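Local coordinates for monosaccharide ABC transporter substrate-binding protein, CUT2 family (Bradyrhizobium sp., PDB 4YHS), which probably binds a monosaccharide or related solute outside the cytoplasmic membrane and hands it to an ABC importer of the CUT2 family, at residues F164-L175 with W199-A210; E185-G193 with I245-T254. All coordinates share one frame; numbering follows the deposited sequence.

Interaction 1 (F164-L175 with W199-A210); sequences FYTMGAETGSYL and WVEAANKGFMDA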
loop_
_atom_site.group_PDB
_atom_site.type_symbol
_atom_site.label_atom_id
_atom_site.label_comp_id
_atom_site.label_asym_id
_atom_site.label_seq_id
_atom_site.Cartn_x
_atom_site.Cartn_y
_atom_site.Cartn_z
ATOM N N PHE A 164 -0.758 7.358 2.228
ATOM C CA PHE A 164 -0.714 6.879 3.608
ATOM C C PHE A 164 -1.546 7.797 4.512
ATOM O O PHE A 164 -1.922 7.382 5.591
ATOM C CB PHE A 164 0.727 6.751 4.114
ATOM C CG PHE A 164 1.246 5.325 4.078
ATOM C CD1 PHE A 164 0.832 4.407 5.016
ATOM C CD2 PHE A 164 2.127 4.927 3.085
ATOM C CE1 PHE A 164 1.286 3.098 4.975
ATOM C CE2 PHE A 164 2.593 3.626 3.052
ATOM C CZ PHE A 164 2.173 2.717 3.988
ATOM N N TYR A 165 -1.871 9.016 4.050
ATOM C CA TYR A 165 -2.806 9.846 4.813
ATOM C C TYR A 165 -4.134 9.096 4.915
ATOM O O TYR A 165 -4.734 8.958 5.993
ATOM C CB TYR A 165 -3.032 11.211 4.155
ATOM C CG TYR A 165 -4.040 12.065 4.896
ATOM C CD1 TYR A 165 -5.396 11.959 4.636
ATOM C CD2 TYR A 165 -3.637 12.971 5.863
ATOM C CE1 TYR A 165 -6.317 12.724 5.313
ATOM C CE2 TYR A 165 -4.561 13.724 6.560
ATOM C CZ TYR A 165 -5.892 13.606 6.264
ATOM O OH TYR A 165 -6.805 14.370 6.931
ATOM N N THR A 166 -4.575 8.571 3.774
ATOM C CA THR A 166 -5.851 7.856 3.697
ATOM C C THR A 166 -5.817 6.538 4.465
ATOM O O THR A 166 -6.815 6.149 5.085
ATOM C CB THR A 166 -6.246 7.571 2.217
ATOM O OG1 THR A 166 -6.109 8.770 1.461
ATOM C CG2 THR A 166 -7.692 7.033 2.112
HETATM N N MSE A 167 -4.699 5.814 4.415
HETATM C CA MSE A 167 -4.560 4.640 5.271
HETATM C C MSE A 167 -4.750 4.957 6.758
HETATM O O MSE A 167 -5.444 4.214 7.479
HETATM C CB MSE A 167 -3.198 3.982 5.076
HETATM C CG MSE A 167 -2.927 3.527 3.653
HETATM SE SE MSE A 167 -3.971 1.939 3.196
HETATM C CE MSE A 167 -2.694 0.621 3.912
ATOM N N GLY A 168 -4.093 6.014 7.251
ATOM C CA GLY A 168 -4.279 6.412 8.637
ATOM C C GLY A 168 -5.710 6.862 8.931
ATOM O O GLY A 168 -6.311 6.513 9.952
ATOM N N ALA A 169 -6.269 7.650 8.017
ATOM C CA ALA A 169 -7.608 8.189 8.168
ATOM C C ALA A 169 -8.672 7.097 8.255
ATOM O O ALA A 169 -9.555 7.158 9.097
ATOM C CB ALA A 169 -7.926 9.125 7.023
ATOM N N GLU A 170 -8.564 6.083 7.402
ATOM C CA GLU A 170 -9.551 5.020 7.393
ATOM C C GLU A 170 -9.456 4.231 8.693
ATOM O O GLU A 170 -10.481 3.774 9.255
ATOM C CB GLU A 170 -9.363 4.129 6.160
ATOM C CG GLU A 170 -9.829 4.809 4.876
ATOM C CD GLU A 170 -11.347 4.981 4.833
ATOM O OE1 GLU A 170 -12.051 4.250 5.556
ATOM O OE2 GLU A 170 -11.831 5.856 4.092
ATOM N N THR A 171 -8.237 4.104 9.205
ATOM C CA THR A 171 -8.022 3.360 10.442
ATOM C C THR A 171 -8.707 4.144 11.594
ATOM O O THR A 171 -9.409 3.574 12.457
ATOM C CB THR A 171 -6.531 3.166 10.737
ATOM O OG1 THR A 171 -5.890 2.489 9.642
ATOM C CG2 THR A 171 -6.372 2.323 12.001
ATOM N N GLY A 172 -8.488 5.443 11.600
ATOM C CA GLY A 172 -9.046 6.309 12.614
ATOM C C GLY A 172 -10.570 6.369 12.564
ATOM O O GLY A 172 -11.233 6.316 13.598
ATOM N N SER A 173 -11.132 6.478 11.363
ATOM C CA SER A 173 -12.596 6.612 11.205
ATOM C C SER A 173 -13.320 5.375 11.665
ATOM O O SER A 173 -14.393 5.464 12.249
ATOM C CB SER A 173 -12.963 6.886 9.744
ATOM O OG SER A 173 -12.573 8.190 9.383
ATOM N N TYR A 174 -12.728 4.220 11.358
ATOM C CA TYR A 174 -13.187 2.930 11.876
ATOM C C TYR A 174 -13.361 2.964 13.406
ATOM O O TYR A 174 -14.386 2.541 13.962
ATOM C CB TYR A 174 -12.186 1.838 11.480
ATOM C CG TYR A 174 -12.584 0.415 11.853
ATOM C CD1 TYR A 174 -13.438 -0.330 11.034
ATOM C CD2 TYR A 174 -12.095 -0.190 13.000
ATOM C CE1 TYR A 174 -13.794 -1.653 11.363
ATOM C CE2 TYR A 174 -12.439 -1.489 13.328
ATOM C CZ TYR A 174 -13.291 -2.216 12.502
ATOM O OH TYR A 174 -13.607 -3.508 12.872
ATOM N N LEU A 175 -12.359 3.452 14.106
ATOM C CA LEU A 175 -12.466 3.538 15.560
ATOM C C LEU A 175 -13.448 4.625 15.987
ATOM O O LEU A 175 -14.257 4.428 16.882
ATOM C CB LEU A 175 -11.100 3.794 16.186
ATOM C CG LEU A 175 -10.150 2.606 16.156
ATOM C CD1 LEU A 175 -8.835 3.026 16.718
ATOM C CD2 LEU A 175 -10.707 1.406 16.951
ATOM N N TRP A 199 5.869 8.620 5.104
ATOM C CA TRP A 199 4.686 7.765 5.199
ATOM C C TRP A 199 4.088 7.763 6.609
ATOM O O TRP A 199 2.869 7.728 6.789
ATOM C CB TRP A 199 5.018 6.322 4.758
ATOM C CG TRP A 199 6.021 5.531 5.618
ATOM C CD1 TRP A 199 7.377 5.652 5.622
ATOM C CD2 TRP A 199 5.711 4.494 6.559
ATOM N NE1 TRP A 199 7.934 4.760 6.514
ATOM C CE2 TRP A 199 6.925 4.040 7.100
ATOM C CE3 TRP A 199 4.519 3.909 6.994
ATOM C CZ2 TRP A 199 6.982 3.035 8.046
ATOM C CZ3 TRP A 199 4.582 2.922 7.935
ATOM C CH2 TRP A 199 5.798 2.487 8.449
ATOM N N VAL A 200 4.961 7.772 7.602
ATOM C CA VAL A 200 4.555 7.791 9.002
ATOM C C VAL A 200 3.818 9.080 9.362
ATOM O O VAL A 200 2.756 9.056 10.006
ATOM C CB VAL A 200 5.794 7.636 9.927
ATOM C CG1 VAL A 200 5.428 7.854 11.351
ATOM C CG2 VAL A 200 6.414 6.275 9.721
ATOM N N GLU A 201 4.417 10.215 9.005
ATOM C CA GLU A 201 3.841 11.504 9.346
ATOM C C GLU A 201 2.502 11.697 8.609
ATOM O O GLU A 201 1.584 12.312 9.147
ATOM C CB GLU A 201 4.829 12.615 9.036
ATOM C CG GLU A 201 6.115 12.475 9.844
ATOM C CD GLU A 201 5.905 12.668 11.362
ATOM O OE1 GLU A 201 4.886 13.270 11.759
ATOM O OE2 GLU A 201 6.759 12.224 12.165
ATOM N N ALA A 202 2.380 11.157 7.398
ATOM C CA ALA A 202 1.094 11.214 6.678
ATOM C C ALA A 202 0.023 10.343 7.351
ATOM O O ALA A 202 -1.099 10.772 7.538
ATOM C CB ALA A 202 1.269 10.785 5.217
ATOM N N ALA A 203 0.363 9.123 7.710
ATOM C CA ALA A 203 -0.569 8.240 8.415
ATOM C C ALA A 203 -0.959 8.842 9.766
ATOM O O ALA A 203 -2.117 8.788 10.170
ATOM C CB ALA A 203 0.049 6.845 8.590
ATOM N N ASN A 204 0.009 9.446 10.461
ATOM C CA ASN A 204 -0.285 10.123 11.707
ATOM C C ASN A 204 -1.319 11.245 11.564
ATOM O O ASN A 204 -2.296 11.294 12.330
ATOM C CB ASN A 204 1.001 10.684 12.335
ATOM C CG ASN A 204 0.742 11.353 13.671
ATOM O OD1 ASN A 204 0.334 10.707 14.646
ATOM N ND2 ASN A 204 0.939 12.663 13.718
ATOM N N LYS A 205 -1.103 12.154 10.605
ATOM C CA LYS A 205 -2.032 13.242 10.372
ATOM C C LYS A 205 -3.414 12.719 10.030
ATOM O O LYS A 205 -4.411 13.187 10.571
ATOM C CB LYS A 205 -1.534 14.170 9.244
ATOM C CG LYS A 205 -0.330 15.025 9.607
ATOM C CD LYS A 205 -0.044 16.072 8.518
ATOM C CE LYS A 205 1.180 16.926 8.852
ATOM N NZ LYS A 205 2.432 16.108 9.030
ATOM N N GLY A 206 -3.475 11.741 9.139
ATOM C CA GLY A 206 -4.749 11.143 8.781
ATOM C C GLY A 206 -5.489 10.528 9.962
ATOM O O GLY A 206 -6.690 10.748 10.142
ATOM N N PHE A 207 -4.772 9.754 10.769
ATOM C CA PHE A 207 -5.356 9.109 11.944
ATOM C C PHE A 207 -5.893 10.154 12.933
ATOM O O PHE A 207 -7.004 10.037 13.423
ATOM C CB PHE A 207 -4.320 8.217 12.618
ATOM C CG PHE A 207 -4.859 7.424 13.757
ATOM C CD1 PHE A 207 -5.609 6.288 13.527
ATOM C CD2 PHE A 207 -4.625 7.824 15.064
ATOM C CE1 PHE A 207 -6.129 5.537 14.581
ATOM C CE2 PHE A 207 -5.137 7.091 16.126
ATOM C CZ PHE A 207 -5.895 5.944 15.884
HETATM N N MSE A 208 -5.099 11.180 13.193
HETATM C CA MSE A 208 -5.470 12.190 14.174
HETATM C C MSE A 208 -6.645 13.007 13.656
HETATM O O MSE A 208 -7.541 13.343 14.431
HETATM C CB MSE A 208 -4.296 13.116 14.504
HETATM C CG MSE A 208 -3.132 12.456 15.210
HETATM SE SE MSE A 208 -3.641 11.536 16.885
HETATM C CE MSE A 208 -3.996 13.089 18.068
ATOM N N ASP A 209 -6.638 13.330 12.360
ATOM C CA ASP A 209 -7.708 14.138 11.778
ATOM C C ASP A 209 -8.982 13.325 11.888
ATOM O O ASP A 209 -10.021 13.861 12.253
ATOM C CB ASP A 209 -7.461 14.512 10.310
ATOM C CG ASP A 209 -6.371 15.546 10.121
ATOM O OD1 ASP A 209 -5.933 16.194 11.099
ATOM O OD2 ASP A 209 -5.964 15.720 8.946
ATOM N N ALA A 210 -8.898 12.029 11.597
ATOM C CA ALA A 210 -10.106 11.205 11.534
ATOM C C ALA A 210 -10.762 10.923 12.893
ATOM O O ALA A 210 -11.980 10.754 12.943
ATOM C CB ALA A 210 -9.805 9.866 10.799
HETATM O O HOH W 1 -8.578 12.163 8.387
HETATM O O HOH W 2 -13.673 10.354 10.929
#

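Interaction 2 (E185-G193 with I245-T254); sequences EVVVGWFPG and IRYVAGTAVT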
loop_
_atom_site.group_PDB
_atom_site.type_symbol
_atom_site.label_atom_id
_atom_site.label_comp_id
_atom_site.label_asym_id
_atom_site.label_seq_id
_atom_site.Cartn_x
_atom_site.Cartn_y
_atom_site.Cartn_z
ATOM N N GLU A 185 -15.262 7.946 27.134
ATOM C CA GLU A 185 -13.898 8.121 26.625
ATOM C C GLU A 185 -13.177 6.768 26.609
ATOM O O GLU A 185 -13.291 6.001 27.566
ATOM C CB GLU A 185 -13.118 9.141 27.482
ATOM C CG GLU A 185 -11.621 9.250 27.110
ATOM C CD GLU A 185 -10.916 10.455 27.745
ATOM O OE1 GLU A 185 -11.593 11.237 28.430
ATOM O OE2 GLU A 185 -9.682 10.626 27.558
ATOM N N VAL A 186 -12.461 6.476 25.517
ATOM C CA VAL A 186 -11.621 5.283 25.399
ATOM C C VAL A 186 -10.253 5.709 24.941
ATOM O O VAL A 186 -10.126 6.637 24.142
ATOM C CB VAL A 186 -12.187 4.229 24.415
ATOM C CG1 VAL A 186 -13.511 3.675 24.926
ATOM C CG2 VAL A 186 -12.349 4.819 23.003
ATOM N N VAL A 187 -9.228 5.045 25.467
ATOM C CA VAL A 187 -7.847 5.476 25.249
ATOM C C VAL A 187 -7.179 4.629 24.194
ATOM O O VAL A 187 -7.240 3.399 24.249
ATOM C CB VAL A 187 -7.047 5.409 26.573
ATOM C CG1 VAL A 187 -5.589 5.773 26.354
ATOM C CG2 VAL A 187 -7.693 6.316 27.606
ATOM N N VAL A 188 -6.570 5.286 23.203
ATOM C CA VAL A 188 -5.816 4.576 22.175
ATOM C C VAL A 188 -4.326 4.828 22.350
ATOM O O VAL A 188 -3.895 5.976 22.389
ATOM C CB VAL A 188 -6.194 5.026 20.748
ATOM C CG1 VAL A 188 -5.318 4.320 19.727
ATOM C CG2 VAL A 188 -7.700 4.787 20.466
ATOM N N GLY A 189 -3.546 3.753 22.385
ATOM C CA GLY A 189 -2.101 3.851 22.296
ATOM C C GLY A 189 -1.772 3.787 20.819
ATOM O O GLY A 189 -2.229 2.895 20.147
ATOM N N TRP A 190 -1.020 4.771 20.335
ATOM C CA TRP A 190 -0.769 4.983 18.899
ATOM C C TRP A 190 0.738 4.929 18.641
ATOM O O TRP A 190 1.511 5.663 19.276
ATOM C CB TRP A 190 -1.395 6.315 18.490
ATOM C CG TRP A 190 -1.176 6.781 17.058
ATOM C CD1 TRP A 190 -0.655 7.967 16.690
ATOM C CD2 TRP A 190 -1.497 6.088 15.837
ATOM N NE1 TRP A 190 -0.611 8.076 15.327
ATOM C CE2 TRP A 190 -1.126 6.939 14.774
ATOM C CE3 TRP A 190 -2.057 4.851 15.542
ATOM C CZ2 TRP A 190 -1.301 6.587 13.438
ATOM C CZ3 TRP A 190 -2.226 4.494 14.211
ATOM C CH2 TRP A 190 -1.855 5.349 13.184
ATOM N N PHE A 191 1.134 4.062 17.704
ATOM C CA PHE A 191 2.521 3.680 17.483
ATOM C C PHE A 191 2.800 3.753 15.999
ATOM O O PHE A 191 2.740 2.737 15.313
ATOM C CB PHE A 191 2.771 2.276 18.006
ATOM C CG PHE A 191 2.441 2.128 19.465
ATOM C CD1 PHE A 191 3.383 2.420 20.446
ATOM C CD2 PHE A 191 1.180 1.733 19.863
ATOM C CE1 PHE A 191 3.071 2.293 21.798
ATOM C CE2 PHE A 191 0.869 1.613 21.228
ATOM C CZ PHE A 191 1.821 1.910 22.184
ATOM N N PRO A 192 3.093 4.965 15.494
ATOM C CA PRO A 192 2.999 5.197 14.045
ATOM C C PRO A 192 4.207 4.758 13.215
ATOM O O PRO A 192 4.080 4.694 11.982
ATOM C CB PRO A 192 2.787 6.719 13.955
ATOM C CG PRO A 192 3.313 7.254 15.230
ATOM C CD PRO A 192 3.091 6.215 16.261
ATOM N N GLY A 193 5.324 4.424 13.849
ATOM C CA GLY A 193 6.515 4.019 13.099
ATOM C C GLY A 193 7.602 5.075 13.266
ATOM O O GLY A 193 7.552 5.859 14.191
ATOM N N ILE A 245 -5.677 1.304 28.801
ATOM C CA ILE A 245 -5.682 1.470 27.347
ATOM C C ILE A 245 -6.708 0.504 26.787
ATOM O O ILE A 245 -6.770 -0.634 27.243
ATOM C CB ILE A 245 -4.311 1.184 26.708
ATOM C CG1 ILE A 245 -3.352 2.340 26.944
ATOM C CG2 ILE A 245 -4.430 1.037 25.198
ATOM C CD1 ILE A 245 -1.920 2.016 26.529
ATOM N N ARG A 246 -7.519 0.958 25.832
ATOM C CA ARG A 246 -8.533 0.093 25.203
ATOM C C ARG A 246 -8.057 -0.445 23.838
ATOM O O ARG A 246 -8.381 -1.571 23.457
ATOM C CB ARG A 246 -9.839 0.875 25.051
ATOM C CG ARG A 246 -10.961 0.098 24.400
ATOM C CD ARG A 246 -11.367 -1.112 25.236
ATOM N NE ARG A 246 -12.412 -1.868 24.550
ATOM C CZ ARG A 246 -12.186 -2.782 23.614
ATOM N NH1 ARG A 246 -10.942 -3.087 23.245
ATOM N NH2 ARG A 246 -13.216 -3.394 23.046
ATOM N N TYR A 247 -7.292 0.364 23.109
ATOM C CA TYR A 247 -6.753 -0.046 21.807
ATOM C C TYR A 247 -5.281 0.251 21.686
ATOM O O TYR A 247 -4.814 1.282 22.159
ATOM C CB TYR A 247 -7.443 0.661 20.641
ATOM C CG TYR A 247 -8.912 0.415 20.560
ATOM C CD1 TYR A 247 -9.401 -0.755 20.027
ATOM C CD2 TYR A 247 -9.808 1.360 21.031
ATOM C CE1 TYR A 247 -10.749 -0.990 19.949
ATOM C CE2 TYR A 247 -11.179 1.137 20.968
ATOM C CZ TYR A 247 -11.633 -0.050 20.406
ATOM O OH TYR A 247 -12.970 -0.323 20.318
ATOM N N VAL A 248 -4.581 -0.663 21.021
ATOM C CA VAL A 248 -3.204 -0.477 20.607
ATOM C C VAL A 248 -3.218 -0.447 19.087
ATOM O O VAL A 248 -3.581 -1.437 18.444
ATOM C CB VAL A 248 -2.302 -1.598 21.132
ATOM C CG1 VAL A 248 -0.943 -1.630 20.412
ATOM C CG2 VAL A 248 -2.137 -1.448 22.631
ATOM N N ALA A 249 -2.901 0.705 18.522
ATOM C CA ALA A 249 -2.926 0.861 17.076
ATOM C C ALA A 249 -1.609 1.412 16.600
ATOM O O ALA A 249 -0.995 2.250 17.264
ATOM C CB ALA A 249 -4.044 1.779 16.638
ATOM N N GLY A 250 -1.196 0.974 15.415
ATOM C CA GLY A 250 0.034 1.512 14.854
ATOM C C GLY A 250 0.511 0.693 13.672
ATOM O O GLY A 250 -0.306 0.193 12.906
ATOM N N THR A 251 1.823 0.563 13.494
ATOM C CA THR A 251 2.300 -0.170 12.335
ATOM C C THR A 251 1.889 -1.640 12.421
ATOM O O THR A 251 1.560 -2.177 13.501
ATOM C CB THR A 251 3.823 -0.119 12.167
ATOM O OG1 THR A 251 4.434 -0.950 13.151
ATOM C CG2 THR A 251 4.366 1.330 12.293
ATOM N N ALA A 252 1.940 -2.305 11.277
ATOM C CA ALA A 252 1.671 -3.743 11.246
ATOM C C ALA A 252 2.646 -4.478 12.145
ATOM O O ALA A 252 2.282 -5.433 12.828
ATOM C CB ALA A 252 1.758 -4.270 9.807
ATOM N N VAL A 253 3.898 -4.035 12.154
ATOM C CA VAL A 253 4.902 -4.622 13.036
ATOM C C VAL A 253 4.449 -4.541 14.507
ATOM O O VAL A 253 4.617 -5.484 15.298
ATOM C CB VAL A 253 6.261 -3.916 12.858
ATOM C CG1 VAL A 253 7.284 -4.443 13.861
ATOM C CG2 VAL A 253 6.740 -4.127 11.427
ATOM N N THR A 254 3.900 -3.387 14.870
ATOM C CA THR A 254 3.406 -3.141 16.219
ATOM C C THR A 254 2.254 -4.091 16.579
ATOM O O THR A 254 2.238 -4.727 17.650
ATOM C CB THR A 254 2.878 -1.696 16.365
ATOM O OG1 THR A 254 3.809 -0.753 15.814
ATOM C CG2 THR A 254 2.663 -1.372 17.823
#

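Interaction 1 (F164-L175 with W199-A210)
Two helices of the same lobe, 164-175 and 199-210, pack backbone against backbone, crossing at -33° with axes 6.4 Å apart. Glycines allow it: a beta carbon would collide with Ala203 O at Gly168, with Phe207 O at Gly172 and with Tyr165 O at Gly206. CA-H...O contacts run both ways, among them Tyr165 CA to Ala202 O (3.3 Å) and Phe207 CA to Gly168 O. Such close pairing joins two helices on one side of the four-stranded parallel sheet in this periplasmic-binding-protein fold. Tyr165 is a knob among Ala202, Lys205, Gly206 and Asp209. Its chi1 of 178° puts CG opposite the backbone N and lays the ring on helix 199-210, with Gly206 CA over one face, 3.6 Å from its centroid. Its OH donates to the anti lone pair of Asp209 OD2 at 2.6 Å, and water 1 donates to that hydroxyl and to Gly206 O. A leucine here would probably leave the Asp209 carboxylate without this donor and Gly206 without its aromatic cover. Phe207 answers as a knob among Gly168, Thr171, Gly172 and Leu175, while Trp199 CB sits off-centre over the ring of Phe164, a side chain close to a bound bis-tris, probably a crystallisation additive.

Interaction 2 (E185-G193 with I245-T254)
Ile245 opens the contact: its side chain crosses that of Val187 at about a right angle, CG1 4.1 Å from Val187 CG1. At Arg246 and Tyr247 the ladder starts with a fork: both amides donate to Val187 O, at 2.9 Å from Arg246 N and 3.2 Å from Tyr247 N, and both lie in the plane of that carbonyl. The Arg246 side chain turns away to a salt bridge with Asp272, its CG passing over one face of the Tyr247 ring. From here the strands run parallel and the bonds alternate. Tyr247 O accepts from Gly189 N, and Val248 sets CG1 3.8 Å from Phe191 CE2. Ala249 N reaches Gly189 O in a nearly straight bond (178° at the hydrogen), and Ala249 O takes Phe191 N. The methyl of Ala249 meets the edge of the Trp190 indole in its plane, 3.8 Å from CE3; a chi1 of 176°, CG opposite the backbone N, brings the indole there. Gly250 brings its CA within 3.0 Å of Phe191 O, where a side chain would clash. Thr251 N closes the ladder on Phe191 O; this N-cap residue donates through OG1 to Thr254 OG1, and Thr254 CG2 touches Phe191 CB (3.7 Å). These are the two central strands of a Rossmann-like parallel sheet, flanked by strands 216-218 and 272-275, with Phe191 packed against helix 228-241 and Trp190 on the other face stacked with Phe207 of helix 198-211.

Interaction 1 is a partly buried helix pair and interaction 2 the buried centre of the sheet beneath it, and the chain alternates between them: strand 186-191 connects helix 164-178 to helix 198-211. Their chemistry differs accordingly. The strands are joined by a ladder of amide-to-carbonyl bonds with apolar side chains on both faces, whereas the helices rely on close glycine contacts, with waters and a tyrosine-aspartate bond toward the more exposed side. The two layers meet directly. Asn204 OD1 lies 2.9 Å from Trp190 NE1, a probable hydrogen bond, while Leu175 CD2 packs against Tyr247 CE1 and Val200 CG1 against Pro192 O.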